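Local coordinates for N-methyltransferase (PDB 5BSZ), which is a sugar N-methyltransferase that binds S-adenosyl-L-homocysteine and probably methylates the amino group of a deoxysugar nucleotide used to build kedarcidin, at residues A[60-65]-A[87-92]; A[47-52]-A[69-74]; A[38-43]-A[143-148]. All coordinates share one frame; numbering follows the deposited sequence.

Contact 3 starts first in the chain, with residues 38-43 on helix 30-44. Contact 2 opens next at 47-52, and contact 1 opens at 60-65. Contact 2 closes at 69-74, where strand 71-76 pairs with strand 50-54. Contact 1 closes later, at 87-92, so contacts 1 and 2 cross along the chain. Contact 3 closes last, at 143-148, and its long loop encloses both of the others. Contact 2 lies within the central sheet. Contact 3 packs a helix on that sheet, and contact 1 joins helix 60-65 to the end of helix 79-88. Leu62 of contact 1 touches Leu51 of contact 2, and Phe69 of contact 2 touches Val41 of contact 3.

Contact 1 (A[60-65]-A[87-92]); sequences EHLAHL and RKLTAT. With SAH (S-adenosyl-L-homocysteine), chain B; EDO (1,2-ethanediol), chain D.
Leu89 sets its two methyl groups against different residues of helix 60-65. CD1 lies 3.8 Å from CD1 of Leu62, and the two leucine side chains cross at about a right angle. CD2 sits over the backbone of Ala63, 3.7 Å from Ala63 N, and also touches Ala63 CB at 4.1 Å. The chain turns out of helix 79-88 at Leu89.

Lys88, at the end of that helix, forms the polar side of the contact. Its NZ makes a salt bridge to OE2 of Glu60 at 3.1 Å, which is weak as a hydrogen bond. The Glu60 chain is bent at chi2 (89°), which places CD to one side of the extended line. Lys88 NZ also bonds to the backbone oxygen of Thr58, so the ammonium group ties into the loop ahead of helix 60-65.

The contact joins two successive helices of the Rossmann-like methyltransferase fold, as surface packing beside the S-adenosyl-L-homocysteine pocket. There His61 meets the ligand at its ring edge, with CE1 3.2 Å from the ligand atom O. Leu62 reaches inward to Leu51 and Asp53 of strand 50-54 and to Ala72 of strand 71-76. Helix 30-44 borders helix 60-65, with Phe30 touching Glu60 and His64.

Contact 2 (A[47-52]-A[69-74]); sequences GARSLL and FPDAAG
The Phe69 ring carries Leu51 CD1 over one face, 4.0 Å above the plane and offset toward the rim. This is a CH-pi contact. At the ring edge, near the plane, lie Ala48 CB, 3.7 Å from Phe69 CE1, and the carbonyl carbon of Arg49. The ring also touches Val41 of helix 30-44. The second flat group is the Arg49 guanidinium. Pro70 CG lies over one of its faces, 3.7 Å from Arg49 NH1. A water in the guanidinium plane accepts from Arg49 NH2 and donates to Asp71 OD2. It bridges two charges whose nearest atoms, Arg49 NH2 and Asp71 OD2, stand 4.5 Å apart. Asp71 OD2 also has a salt bridge to Arg106.

An alanine in place of Phe69 would probably leave Leu51 CD1 and Ala48 CB without their aromatic partner and open a gap beside Val41.

The backbones pair as parallel strands. Asp71 N donates to Arg49 O at 3.2 Å, Leu51 N to Asp71 O at 3.1 Å, and Ala73 N to Leu51 O at 2.9 Å. Beyond these, Leu52 CD1 packs on Ala73 CB.

This is a beta-alpha-beta unit: strand 50-54, helix 60-65, strand 71-76. Strand 110-113 pairs with the other edge of strand 50-54. Helices 30-44 and 60-65 cover the face that carries Leu51 and Ala72.

Contact 3 (A[38-43]-A[143-148]); sequences RRVVRE and VLVIDP
Val41 meets both Val143 and Val145 through a single methyl group, CG2. Here a helix packs on the central sheet of the Rossmann-like methyltransferase fold. The 38-43 segment of helix 30-44 runs nearly antiparallel to strand 143-146, with 155° between their directions and axes 8.9 Å apart at closest approach.

The contact is wholly apolar in its side chains. Val41 CG2 comes within 4.1 Å of Val143 CG1. Val41 has CG1 anti to the backbone N (chi1 168°), which leaves CG2 on the N side, facing the strand. Val40 makes a looser contact, with CG1 4.3 Å from Val145 CG2. Side chains alternate along the strand: Val143 and Val145 point toward the helix. Leu144 and Ile146 lie on the opposite face, where they pack on helix 124-135.

Farther out, strand 143-146 is held on both edges. Val143 and Val145 bond through their backbones to strand 110-113, and Leu144 bonds to Gly243 of the antiparallel strand 240-245. Val242 of that strand touches both Val40 and Val143. After the strand, Asp147 pairs with Arg238 and accepts from the backbone N of Thr115, a residue of the S-adenosyl-L-homocysteine site. On the helix, Arg42 NE bonds to the backbone oxygen of Ala48. The closest approach of the two segments is 3.9 Å, between Val41 CG2 and Val145 CG2.

Contact 1 (A[60-65]-A[87-92])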
loop_
_atom_site.group_PDB
_atom_site.type_symbol
_atom_site.label_atom_id
_atom_site.label_comp_id
_atom_site.label_asym_id
_atom_site.label_seq_id
_atom_site.Cartn_x
_atom_site.Cartn_y
_atom_site.Cartn_z
ATOM N N GLU A 60 -6.254 11.574 -29.383
ATOM C CA GLU A 60 -6.367 12.998 -29.465
ATOM C C GLU A 60 -5.550 13.657 -30.570
ATOM O O GLU A 60 -6.031 14.619 -31.198
ATOM C CB GLU A 60 -6.120 13.625 -28.099
ATOM C CG GLU A 60 -6.327 15.114 -28.156
ATOM C CD GLU A 60 -7.771 15.486 -27.869
ATOM O OE1 GLU A 60 -8.020 16.698 -27.722
ATOM O OE2 GLU A 60 -8.623 14.577 -27.750
ATOM N N HIS A 61 -4.329 13.186 -30.824
ATOM C CA HIS A 61 -3.599 13.713 -31.951
ATOM C C HIS A 61 -4.383 13.407 -33.254
ATOM O O HIS A 61 -4.448 14.242 -34.153
ATOM C CB HIS A 61 -2.194 13.125 -32.094
ATOM C CG HIS A 61 -1.221 13.574 -31.036
ATOM N ND1 HIS A 61 -0.881 12.795 -29.950
ATOM C CD2 HIS A 61 -0.488 14.711 -30.927
ATOM C CE1 HIS A 61 -0.009 13.455 -29.200
ATOM N NE2 HIS A 61 0.279 14.600 -29.789
ATOM N N LEU A 62 -4.913 12.200 -33.381
ATOM C CA LEU A 62 -5.694 11.863 -34.585
ATOM C C LEU A 62 -6.884 12.821 -34.810
ATOM O O LEU A 62 -7.218 13.170 -35.954
ATOM C CB LEU A 62 -6.172 10.389 -34.511
ATOM C CG LEU A 62 -5.174 9.310 -34.884
ATOM C CD1 LEU A 62 -5.729 7.923 -34.537
ATOM C CD2 LEU A 62 -4.864 9.474 -36.355
ATOM N N ALA A 63 -7.503 13.254 -33.717
ATOM C CA ALA A 63 -8.637 14.175 -33.788
ATOM C C ALA A 63 -8.206 15.495 -34.398
ATOM O O ALA A 63 -8.962 16.096 -35.168
ATOM C CB ALA A 63 -9.290 14.359 -32.418
ATOM N N HIS A 64 -6.974 15.929 -34.125
ATOM C CA HIS A 64 -6.406 17.027 -34.904
ATOM C C HIS A 64 -5.999 16.693 -36.316
ATOM O O HIS A 64 -6.224 17.458 -37.254
ATOM C CB HIS A 64 -5.234 17.698 -34.172
ATOM C CG HIS A 64 -5.638 18.274 -32.847
ATOM N ND1 HIS A 64 -5.949 19.598 -32.679
ATOM C CD2 HIS A 64 -5.843 17.690 -31.643
ATOM C CE1 HIS A 64 -6.281 19.821 -31.420
ATOM N NE2 HIS A 64 -6.230 18.675 -30.771
ATOM N N LEU A 65 -5.358 15.566 -36.495
ATOM C CA LEU A 65 -4.801 15.279 -37.786
ATOM C C LEU A 65 -5.849 14.965 -38.873
ATOM O O LEU A 65 -5.597 15.197 -40.051
ATOM C CB LEU A 65 -3.844 14.134 -37.614
ATOM C CG LEU A 65 -2.517 14.604 -36.958
ATOM C CD1 LEU A 65 -1.890 13.369 -36.345
ATOM C CD2 LEU A 65 -1.525 15.193 -37.929
ATOM N N ARG A 87 -14.181 5.535 -29.958
ATOM C CA ARG A 87 -15.283 6.354 -29.501
ATOM C C ARG A 87 -15.109 7.809 -29.881
ATOM O O ARG A 87 -16.086 8.442 -30.266
ATOM C CB ARG A 87 -15.369 6.253 -27.974
ATOM C CG ARG A 87 -16.768 6.281 -27.388
ATOM C CD ARG A 87 -16.734 6.048 -25.879
ATOM N NE ARG A 87 -16.176 4.740 -25.535
ATOM C CZ ARG A 87 -15.173 4.519 -24.682
ATOM N NH1 ARG A 87 -14.574 5.503 -24.016
ATOM N NH2 ARG A 87 -14.772 3.274 -24.484
ATOM N N LYS A 88 -13.899 8.364 -29.764
ATOM C CA LYS A 88 -13.719 9.805 -29.948
ATOM C C LYS A 88 -13.662 10.223 -31.412
ATOM O O LYS A 88 -13.943 11.349 -31.729
ATOM C CB LYS A 88 -12.480 10.295 -29.212
ATOM C CG LYS A 88 -11.964 11.661 -29.635
ATOM C CD LYS A 88 -10.541 11.818 -29.115
ATOM C CE LYS A 88 -10.595 12.232 -27.660
ATOM N NZ LYS A 88 -9.414 11.737 -26.914
ATOM N N LEU A 89 -13.286 9.312 -32.299
ATOM C CA LEU A 89 -13.043 9.606 -33.696
ATOM C C LEU A 89 -14.298 9.195 -34.479
ATOM O O LEU A 89 -15.157 8.507 -33.945
ATOM C CB LEU A 89 -11.817 8.822 -34.170
ATOM C CG LEU A 89 -10.534 9.230 -33.421
ATOM C CD1 LEU A 89 -9.394 8.248 -33.721
ATOM C CD2 LEU A 89 -10.182 10.649 -33.847
ATOM N N THR A 90 -14.415 9.631 -35.722
ATOM C CA THR A 90 -15.517 9.232 -36.619
ATOM C C THR A 90 -14.979 8.414 -37.769
ATOM O O THR A 90 -14.129 8.888 -38.514
ATOM C CB THR A 90 -16.244 10.483 -37.183
ATOM O OG1 THR A 90 -16.872 11.164 -36.093
ATOM C CG2 THR A 90 -17.329 10.113 -38.228
ATOM N N ALA A 91 -15.405 7.163 -37.898
ATOM C CA ALA A 91 -15.018 6.364 -39.072
ATOM C C ALA A 91 -13.507 6.260 -39.225
ATOM O O ALA A 91 -13.004 6.133 -40.337
ATOM C CB ALA A 91 -15.590 6.941 -40.359
ATOM N N THR A 92 -12.797 6.300 -38.103
ATOM C CA THR A 92 -11.358 6.067 -38.078
ATOM C C THR A 92 -11.124 4.813 -37.247
ATOM O O THR A 92 -11.362 4.817 -36.035
ATOM C CB THR A 92 -10.629 7.279 -37.476
ATOM O OG1 THR A 92 -11.040 8.456 -38.167
ATOM C CG2 THR A 92 -9.108 7.173 -37.595
HETATM N N SAH B . 1.157 8.671 -28.777
HETATM C CA SAH B . 0.220 8.887 -27.611
HETATM C CB SAH B . 0.333 7.826 -26.496
HETATM C CG SAH B . 1.035 8.110 -25.190
HETATM S SD SAH B . 1.078 6.846 -23.965
HETATM C C SAH B . 0.414 10.323 -27.224
HETATM O O SAH B . 1.306 11.041 -27.656
HETATM O OXT SAH B . -0.432 10.852 -26.568
HETATM C "C5'" SAH B . 1.905 5.466 -24.709
HETATM C "C4'" SAH B . 0.867 4.531 -25.360
HETATM O "O4'" SAH B . 1.523 3.437 -26.029
HETATM C "C3'" SAH B . -0.052 3.857 -24.346
HETATM O "O3'" SAH B . -1.391 4.185 -24.706
HETATM C "C2'" SAH B . 0.140 2.354 -24.470
HETATM O "O2'" SAH B . -1.102 1.617 -24.348
HETATM C "C1'" SAH B . 0.776 2.247 -25.832
HETATM N N9 SAH B . 1.656 1.078 -26.025
HETATM C C8 SAH B . 2.563 0.561 -25.143
HETATM N N7 SAH B . 3.163 -0.529 -25.672
HETATM C C5 SAH B . 2.596 -0.723 -26.892
HETATM C C6 SAH B . 2.764 -1.708 -27.956
HETATM N N6 SAH B . 3.682 -2.667 -27.734
HETATM N N1 SAH B . 2.019 -1.547 -29.074
HETATM C C2 SAH B . 1.103 -0.584 -29.211
HETATM N N3 SAH B . 0.886 0.367 -28.286
HETATM C C4 SAH B . 1.599 0.340 -27.135
HETATM C C1 EDO D . -17.111 7.254 -32.446
HETATM O O1 EDO D . -17.717 8.553 -32.544
HETATM C C2 EDO D . -17.227 6.525 -33.776
HETATM O O2 EDO D . -15.952 5.970 -34.124
#

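Contact 2 (A[47-52]-A[69-74])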
loop_
_atom_site.group_PDB
_atom_site.type_symbol
_atom_site.label_atom_id
_atom_site.label_comp_id
_atom_site.label_asym_id
_atom_site.label_seq_id
_atom_site.Cartn_x
_atom_site.Cartn_y
_atom_site.Cartn_z
ATOM N N GLY A 47 0.685 16.046 -51.388
ATOM C CA GLY A 47 -0.677 15.556 -51.546
ATOM C C GLY A 47 -1.076 14.592 -50.447
ATOM O O GLY A 47 -2.124 13.978 -50.565
ATOM N N ALA A 48 -0.271 14.439 -49.383
ATOM C CA ALA A 48 -0.509 13.370 -48.382
ATOM C C ALA A 48 -1.917 13.459 -47.806
ATOM O O ALA A 48 -2.336 14.538 -47.335
ATOM C CB ALA A 48 0.511 13.493 -47.247
ATOM N N ARG A 49 -2.668 12.356 -47.775
ATOM C CA ARG A 49 -4.037 12.435 -47.207
ATOM C C ARG A 49 -4.420 11.307 -46.265
ATOM O O ARG A 49 -5.486 11.334 -45.648
ATOM C CB ARG A 49 -5.110 12.553 -48.296
ATOM C CG ARG A 49 -5.239 11.356 -49.211
ATOM C CD ARG A 49 -6.362 11.445 -50.259
ATOM N NE ARG A 49 -7.702 11.857 -49.820
ATOM C CZ ARG A 49 -8.717 11.107 -49.383
ATOM N NH1 ARG A 49 -9.856 11.732 -49.088
ATOM N NH2 ARG A 49 -8.666 9.777 -49.189
ATOM N N SER A 50 -3.559 10.298 -46.182
ATOM C CA SER A 50 -3.765 9.178 -45.300
ATOM C C SER A 50 -2.624 9.091 -44.280
ATOM O O SER A 50 -1.469 9.363 -44.601
ATOM C CB SER A 50 -3.859 7.858 -46.056
ATOM O OG SER A 50 -2.673 7.537 -46.717
ATOM N N LEU A 51 -3.002 8.709 -43.065
ATOM C CA LEU A 51 -2.048 8.718 -41.922
ATOM C C LEU A 51 -2.403 7.627 -40.919
ATOM O O LEU A 51 -3.584 7.440 -40.544
ATOM C CB LEU A 51 -2.059 10.079 -41.232
ATOM C CG LEU A 51 -1.078 10.208 -40.039
ATOM C CD1 LEU A 51 -0.444 11.576 -40.012
ATOM C CD2 LEU A 51 -1.765 9.933 -38.727
ATOM N N LEU A 52 -1.372 6.912 -40.476
ATOM C CA LEU A 52 -1.479 6.001 -39.347
ATOM C C LEU A 52 -0.672 6.459 -38.111
ATOM O O LEU A 52 0.499 6.783 -38.240
ATOM C CB LEU A 52 -0.986 4.639 -39.790
ATOM C CG LEU A 52 -0.808 3.613 -38.669
ATOM C CD1 LEU A 52 -2.145 3.091 -38.180
ATOM C CD2 LEU A 52 0.085 2.449 -38.980
ATOM N N PHE A 69 -5.774 14.768 -42.850
ATOM C CA PHE A 69 -5.463 13.432 -43.315
ATOM C C PHE A 69 -6.730 12.614 -43.103
ATOM O O PHE A 69 -6.812 11.812 -42.177
ATOM C CB PHE A 69 -4.269 12.834 -42.572
ATOM C CG PHE A 69 -3.013 13.646 -42.729
ATOM C CD1 PHE A 69 -2.244 13.551 -43.871
ATOM C CD2 PHE A 69 -2.620 14.511 -41.725
ATOM C CE1 PHE A 69 -1.093 14.313 -44.003
ATOM C CE2 PHE A 69 -1.481 15.281 -41.835
ATOM C CZ PHE A 69 -0.708 15.186 -42.976
ATOM N N PRO A 70 -7.760 12.878 -43.929
ATOM C CA PRO A 70 -9.093 12.320 -43.644
ATOM C C PRO A 70 -9.140 10.785 -43.709
ATOM O O PRO A 70 -10.049 10.206 -43.157
ATOM C CB PRO A 70 -9.985 12.989 -44.715
ATOM C CG PRO A 70 -9.048 13.366 -45.843
ATOM C CD PRO A 70 -7.803 13.805 -45.078
ATOM N N ASP A 71 -8.178 10.114 -44.323
ATOM C CA ASP A 71 -8.187 8.627 -44.377
ATOM C C ASP A 71 -7.123 8.181 -43.332
ATOM O O ASP A 71 -5.940 8.014 -43.638
ATOM C CB ASP A 71 -7.883 8.176 -45.809
ATOM C CG ASP A 71 -7.587 6.693 -45.968
ATOM O OD1 ASP A 71 -8.034 5.873 -45.141
ATOM O OD2 ASP A 71 -6.867 6.323 -46.945
ATOM N N ALA A 72 -7.577 7.998 -42.094
ATOM C CA ALA A 72 -6.647 7.834 -40.956
ATOM C C ALA A 72 -6.933 6.547 -40.200
ATOM O O ALA A 72 -8.047 5.971 -40.290
ATOM C CB ALA A 72 -6.774 9.025 -40.011
ATOM N N ALA A 73 -5.946 6.123 -39.408
ATOM C CA ALA A 73 -6.118 4.976 -38.522
ATOM C C ALA A 73 -5.192 5.089 -37.325
ATOM O O ALA A 73 -4.212 5.857 -37.347
ATOM C CB ALA A 73 -5.855 3.641 -39.212
ATOM N N GLY A 74 -5.518 4.297 -36.312
ATOM C CA GLY A 74 -4.625 4.170 -35.140
ATOM C C GLY A 74 -4.239 2.739 -34.854
ATOM O O GLY A 74 -4.932 1.797 -35.281
HETATM O O HOH W 1 -6.354 7.881 -49.110
#

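Contact 3 (A[38-43]-A[143-148])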
loop_
_atom_site.group_PDB
_atom_site.type_symbol
_atom_site.label_atom_id
_atom_site.label_comp_id
_atom_site.label_asym_id
_atom_site.label_seq_id
_atom_site.Cartn_x
_atom_site.Cartn_y
_atom_site.Cartn_z
ATOM N N ARG A 38 1.934 17.297 -39.498
ATOM C CA ARG A 38 1.306 17.796 -40.725
ATOM C C ARG A 38 2.357 18.482 -41.621
ATOM O O ARG A 38 2.495 18.216 -42.821
ATOM C CB ARG A 38 0.165 18.774 -40.388
ATOM C CG ARG A 38 -0.472 19.424 -41.633
ATOM C CD ARG A 38 -1.268 20.691 -41.321
ATOM N NE ARG A 38 -0.315 21.781 -41.184
ATOM C CZ ARG A 38 0.306 22.365 -42.217
ATOM N NH1 ARG A 38 -0.029 22.087 -43.480
ATOM N NH2 ARG A 38 1.239 23.276 -41.968
ATOM N N ARG A 39 3.138 19.345 -40.986
ATOM C CA ARG A 39 4.114 20.192 -41.660
ATOM C C ARG A 39 5.230 19.373 -42.261
ATOM O O ARG A 39 5.565 19.539 -43.441
ATOM C CB ARG A 39 4.665 21.225 -40.669
ATOM C CG ARG A 39 5.673 22.216 -41.209
ATOM C CD ARG A 39 6.356 22.969 -40.069
ATOM N NE ARG A 39 7.800 22.925 -40.278
ATOM C CZ ARG A 39 8.658 23.862 -39.902
ATOM N NH1 ARG A 39 9.947 23.705 -40.169
ATOM N NH2 ARG A 39 8.243 24.937 -39.247
ATOM N N VAL A 40 5.835 18.487 -41.468
ATOM C CA VAL A 40 6.947 17.681 -41.942
ATOM C C VAL A 40 6.493 16.725 -43.078
ATOM O O VAL A 40 7.216 16.448 -44.032
ATOM C CB VAL A 40 7.537 16.858 -40.763
ATOM C CG1 VAL A 40 8.413 15.756 -41.283
ATOM C CG2 VAL A 40 8.320 17.741 -39.791
ATOM N N VAL A 41 5.295 16.162 -42.952
ATOM C CA VAL A 41 4.716 15.297 -43.992
ATOM C C VAL A 41 4.400 16.096 -45.297
ATOM O O VAL A 41 4.805 15.696 -46.380
ATOM C CB VAL A 41 3.435 14.608 -43.465
ATOM C CG1 VAL A 41 2.645 13.936 -44.601
ATOM C CG2 VAL A 41 3.829 13.552 -42.419
ATOM N N ARG A 42 3.711 17.222 -45.180
ATOM C CA ARG A 42 3.319 17.975 -46.364
ATOM C C ARG A 42 4.509 18.589 -47.090
ATOM O O ARG A 42 4.516 18.630 -48.325
ATOM C CB ARG A 42 2.250 18.982 -46.025
ATOM C CG ARG A 42 0.899 18.358 -45.690
ATOM C CD ARG A 42 0.177 17.941 -46.965
ATOM N NE ARG A 42 -1.120 17.302 -46.703
ATOM C CZ ARG A 42 -2.203 17.929 -46.262
ATOM N NH1 ARG A 42 -2.215 19.228 -46.019
ATOM N NH2 ARG A 42 -3.322 17.265 -46.058
ATOM N N GLU A 43 5.561 18.964 -46.371
ATOM C CA GLU A 43 6.798 19.362 -47.045
ATOM C C GLU A 43 7.350 18.292 -47.953
ATOM O O GLU A 43 7.979 18.627 -48.942
ATOM C CB GLU A 43 7.975 19.700 -46.114
ATOM C CG GLU A 43 7.784 20.909 -45.232
ATOM C CD GLU A 43 8.960 21.139 -44.271
ATOM O OE1 GLU A 43 9.589 20.201 -43.736
ATOM O OE2 GLU A 43 9.220 22.306 -43.970
ATOM N N VAL A 143 6.147 9.093 -45.705
ATOM C CA VAL A 143 6.884 9.768 -44.610
ATOM C C VAL A 143 6.626 9.119 -43.241
ATOM O O VAL A 143 5.470 8.950 -42.798
ATOM C CB VAL A 143 6.494 11.238 -44.523
ATOM C CG1 VAL A 143 7.418 12.028 -43.607
ATOM C CG2 VAL A 143 6.480 11.904 -45.915
ATOM N N LEU A 144 7.728 8.796 -42.586
ATOM C CA LEU A 144 7.701 8.157 -41.277
ATOM C C LEU A 144 8.217 9.207 -40.295
ATOM O O LEU A 144 9.307 9.774 -40.484
ATOM C CB LEU A 144 8.564 6.915 -41.290
ATOM C CG LEU A 144 8.273 5.854 -40.225
ATOM C CD1 LEU A 144 9.178 4.673 -40.544
ATOM C CD2 LEU A 144 8.523 6.334 -38.812
ATOM N N VAL A 145 7.377 9.556 -39.339
ATOM C CA VAL A 145 7.703 10.594 -38.332
ATOM C C VAL A 145 7.755 10.001 -36.925
ATOM O O VAL A 145 6.757 9.528 -36.352
ATOM C CB VAL A 145 6.690 11.745 -38.347
ATOM C CG1 VAL A 145 7.064 12.881 -37.442
ATOM C CG2 VAL A 145 6.445 12.295 -39.749
ATOM N N ILE A 146 8.936 10.083 -36.328
ATOM C CA ILE A 146 9.144 9.616 -34.928
ATOM C C ILE A 146 9.493 10.790 -34.025
ATOM O O ILE A 146 10.426 11.560 -34.322
ATOM C CB ILE A 146 10.297 8.618 -34.884
ATOM C CG1 ILE A 146 9.960 7.405 -35.742
ATOM C CG2 ILE A 146 10.599 8.215 -33.442
ATOM C CD1 ILE A 146 11.137 6.475 -35.954
ATOM N N ASP A 147 8.645 10.978 -33.015
ATOM C CA ASP A 147 8.891 11.889 -31.918
ATOM C C ASP A 147 9.618 11.056 -30.851
ATOM O O ASP A 147 8.996 10.296 -30.109
ATOM C CB ASP A 147 7.569 12.445 -31.369
ATOM C CG ASP A 147 7.761 13.447 -30.211
ATOM O OD1 ASP A 147 8.921 13.893 -29.973
ATOM O OD2 ASP A 147 6.745 13.751 -29.519
ATOM N N PRO A 148 10.950 11.115 -30.851
ATOM C CA PRO A 148 11.761 10.229 -30.040
ATOM C C PRO A 148 11.622 10.559 -28.564
ATOM O O PRO A 148 11.162 11.645 -28.206
ATOM C CB PRO A 148 13.194 10.522 -30.533
ATOM C CG PRO A 148 13.141 11.972 -30.815
ATOM C CD PRO A 148 11.772 12.192 -31.431
#